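Local coordinates for prophage lambdalm01, antigen B (Listeria monocytogenes, PDB 4ACV), which probably serves as a phage tail terminator, a ring-forming protein that would cap the end of the growing tail tube, at residues M76-T79 with L80-G84. Residues are numbered along the deposited sequence; the frame is centred on the assembly and turned at random.
Sequences MIDT and LIQMG. Unlike the reference sequence in segment 76-79: Met76 (reference Lys).
Ile81 lays its CD1 alongside the CG2 branch of Ile77, the two methyls 3.6 Å apart, one turn apart near the C-terminal end of helix 71-82, a helix packed against the antiparallel sheet of a putative tail termination protein. This is i, i+4 pairing on the buried face of an amphipathic helix. CG1 of Ile81 is anti to its carbonyl carbon (chi1 -65°); this places CG1 and CD1 back over the preceding turn, with CG1 3.3 Å from Ile77 O, and the two isoleucines, pointing the same way, both reach Ile62 on strand 55-66. Leu80 and Met76 repeat the pattern more loosely toward the more exposed side, CD1 to CG at 4.1 Å; Leu80 also meets Met16 and Leu17 of helix 6-19.

The polar flank follows the same spacing. CG of Asp78 is anti to the backbone N (chi1 -167°), and OD2 lies 2.9 Å from NE2 of Gln82, but the N-H...OD2 angle of 125° makes the bond weak, and carboxylate and amide planes stand well apart, close to perpendicular. The same OD2 takes a further weak bond from His98, while NE2 also donates to the backbone of a neighbouring subunit, a bond that crosses the interface between chains.

Beneath the side chains, Leu80 N and Ile81 N donate to Met76 O and Ile77 O. Further along, Met83 N makes weak bonds to Thr79 O and Leu80 O. Gly84 then leaves helical geometry with positive phi, its N hydrogen-bonded to Ile81 O at 3.1 Å.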
ATOM      1  N   MET B  76      -8.990 -25.385  19.346  1.00 19.92           N
ATOM      2  CA  MET B  76      -9.367 -26.654  18.747  1.00 24.44           C
ATOM      3  C   MET B  76      -9.163 -26.543  17.237  1.00 26.57           C
ATOM      4  O   MET B  76      -8.447 -27.341  16.631  1.00 24.37           O
ATOM      5  CB  MET B  76     -10.814 -27.023  19.098  1.00 28.58           C
ATOM      6  CG  MET B  76     -11.358 -28.282  18.400  1.00 33.75           C
ATOM      7  SD  MET B  76     -12.759 -29.009  19.279  1.00 95.48           S
ATOM      8  CE  MET B  76     -13.625 -29.916  18.010  1.00 34.78           C
ATOM      9  N   ILE B  77      -9.770 -25.524  16.643  1.00 27.34           N
ATOM     10  CA  ILE B  77      -9.673 -25.326  15.214  1.00 23.32           C
ATOM     11  C   ILE B  77      -8.218 -25.179  14.812  1.00 22.33           C
ATOM     12  O   ILE B  77      -7.738 -25.835  13.886  1.00 25.22           O
ATOM     13  CB  ILE B  77     -10.467 -24.084  14.787  1.00 25.95           C
ATOM     14  CG1 ILE B  77     -11.969 -24.335  14.980  1.00 26.20           C
ATOM     15  CG2 ILE B  77     -10.127 -23.709  13.339  1.00 24.44           C
ATOM     16  CD1 ILE B  77     -12.854 -23.100  14.838  1.00 20.36           C
ATOM     17  N   ASP B  78      -7.522 -24.314  15.535  1.00 21.49           N
ATOM     18  CA  ASP B  78      -6.146 -23.972  15.228  1.00 20.93           C
ATOM     19  C   ASP B  78      -5.255 -25.214  15.221  1.00 25.31           C
ATOM     20  O   ASP B  78      -4.401 -25.381  14.352  1.00 24.74           O
ATOM     21  CB  ASP B  78      -5.639 -22.985  16.269  1.00 21.59           C
ATOM     22  CG  ASP B  78      -4.340 -22.339  15.872  1.00 30.28           C
ATOM     23  OD1 ASP B  78      -4.390 -21.330  15.148  1.00 29.62           O
ATOM     24  OD2 ASP B  78      -3.271 -22.825  16.301  1.00 35.35           O
ATOM     25  N   THR B  79      -5.460 -26.088  16.197  1.00 22.29           N
ATOM     26  CA  THR B  79      -4.631 -27.275  16.342  1.00 22.06           C
ATOM     27  C   THR B  79      -4.931 -28.327  15.273  1.00 26.44           C
ATOM     28  O   THR B  79      -4.021 -28.973  14.759  1.00 31.87           O
ATOM     29  CB  THR B  79      -4.796 -27.889  17.742  1.00 25.36           C
ATOM     30  OG1 THR B  79      -4.383 -26.933  18.730  1.00 25.61           O
ATOM     31  CG2 THR B  79      -3.970 -29.165  17.873  1.00 20.03           C
ATOM     32  N   LEU B  80      -6.204 -28.504  14.940  1.00 25.39           N
ATOM     33  CA  LEU B  80      -6.569 -29.441  13.889  1.00 28.60           C
ATOM     34  C   LEU B  80      -5.948 -29.046  12.547  1.00 26.24           C
ATOM     35  O   LEU B  80      -5.366 -29.882  11.858  1.00 21.37           O
ATOM     36  CB  LEU B  80      -8.089 -29.563  13.773  1.00 23.14           C
ATOM     37  CG  LEU B  80      -8.707 -30.307  14.964  1.00 31.01           C
ATOM     38  CD1 LEU B  80     -10.241 -30.264  14.942  1.00 22.19           C
ATOM     39  CD2 LEU B  80      -8.187 -31.745  15.036  1.00 23.50           C
ATOM     40  N   ILE B  81      -6.059 -27.773  12.194  1.00 25.14           N
ATOM     41  CA  ILE B  81      -5.517 -27.285  10.935  1.00 28.30           C
ATOM     42  C   ILE B  81      -3.999 -27.513  10.853  1.00 31.17           C
ATOM     43  O   ILE B  81      -3.485 -27.949   9.821  1.00 25.90           O
ATOM     44  CB  ILE B  81      -5.867 -25.798  10.715  1.00 21.86           C
ATOM     45  CG1 ILE B  81      -7.379 -25.614  10.565  1.00 24.63           C
ATOM     46  CG2 ILE B  81      -5.174 -25.268   9.498  1.00 25.84           C
ATOM     47  CD1 ILE B  81      -7.819 -24.159  10.611  1.00 23.93           C
ATOM     48  N   GLN B  82      -3.288 -27.241  11.947  1.00 29.72           N
ATOM     49  CA  GLN B  82      -1.846 -27.493  11.990  1.00 33.77           C
ATOM     50  C   GLN B  82      -1.466 -28.974  11.926  1.00 33.03           C
ATOM     51  O   GLN B  82      -0.340 -29.304  11.569  1.00 29.75           O
ATOM     52  CB  GLN B  82      -1.233 -26.881  13.243  1.00 34.90           C
ATOM     53  CG  GLN B  82      -1.221 -25.381  13.248  1.00 34.04           C
ATOM     54  CD  GLN B  82      -0.361 -24.841  14.348  1.00 32.66           C
ATOM     55  OE1 GLN B  82       0.863 -24.838  14.235  1.00 37.89           O
ATOM     56  NE2 GLN B  82      -0.988 -24.390  15.431  1.00 23.73           N
ATOM     57  N   MET B  83      -2.390 -29.854  12.306  1.00 37.52           N
ATOM     58  CA  MET B  83      -2.175 -31.298  12.252  1.00 32.61           C
ATOM     59  C   MET B  83      -2.277 -31.798  10.814  1.00 33.64           C
ATOM     60  O   MET B  83      -1.932 -32.930  10.520  1.00 39.55           O
ATOM     61  CB  MET B  83      -3.198 -32.032  13.130  1.00 36.13           C
ATOM     62  CG  MET B  83      -2.777 -32.227  14.586  1.00 40.02           C
ATOM     63  SD  MET B  83      -4.014 -33.107  15.601  1.00 74.60           S
ATOM     64  CE  MET B  83      -4.503 -34.440  14.508  1.00 99.29           C
ATOM     65  N   GLY B  84      -2.766 -30.951   9.918  1.00 38.63           N
ATOM     66  CA  GLY B  84      -2.823 -31.304   8.516  1.00 36.67           C
ATOM     67  C   GLY B  84      -4.181 -31.781   8.057  1.00 33.57           C
ATOM     68  O   GLY B  84      -5.113 -31.931   8.846  1.00 32.82           O
TER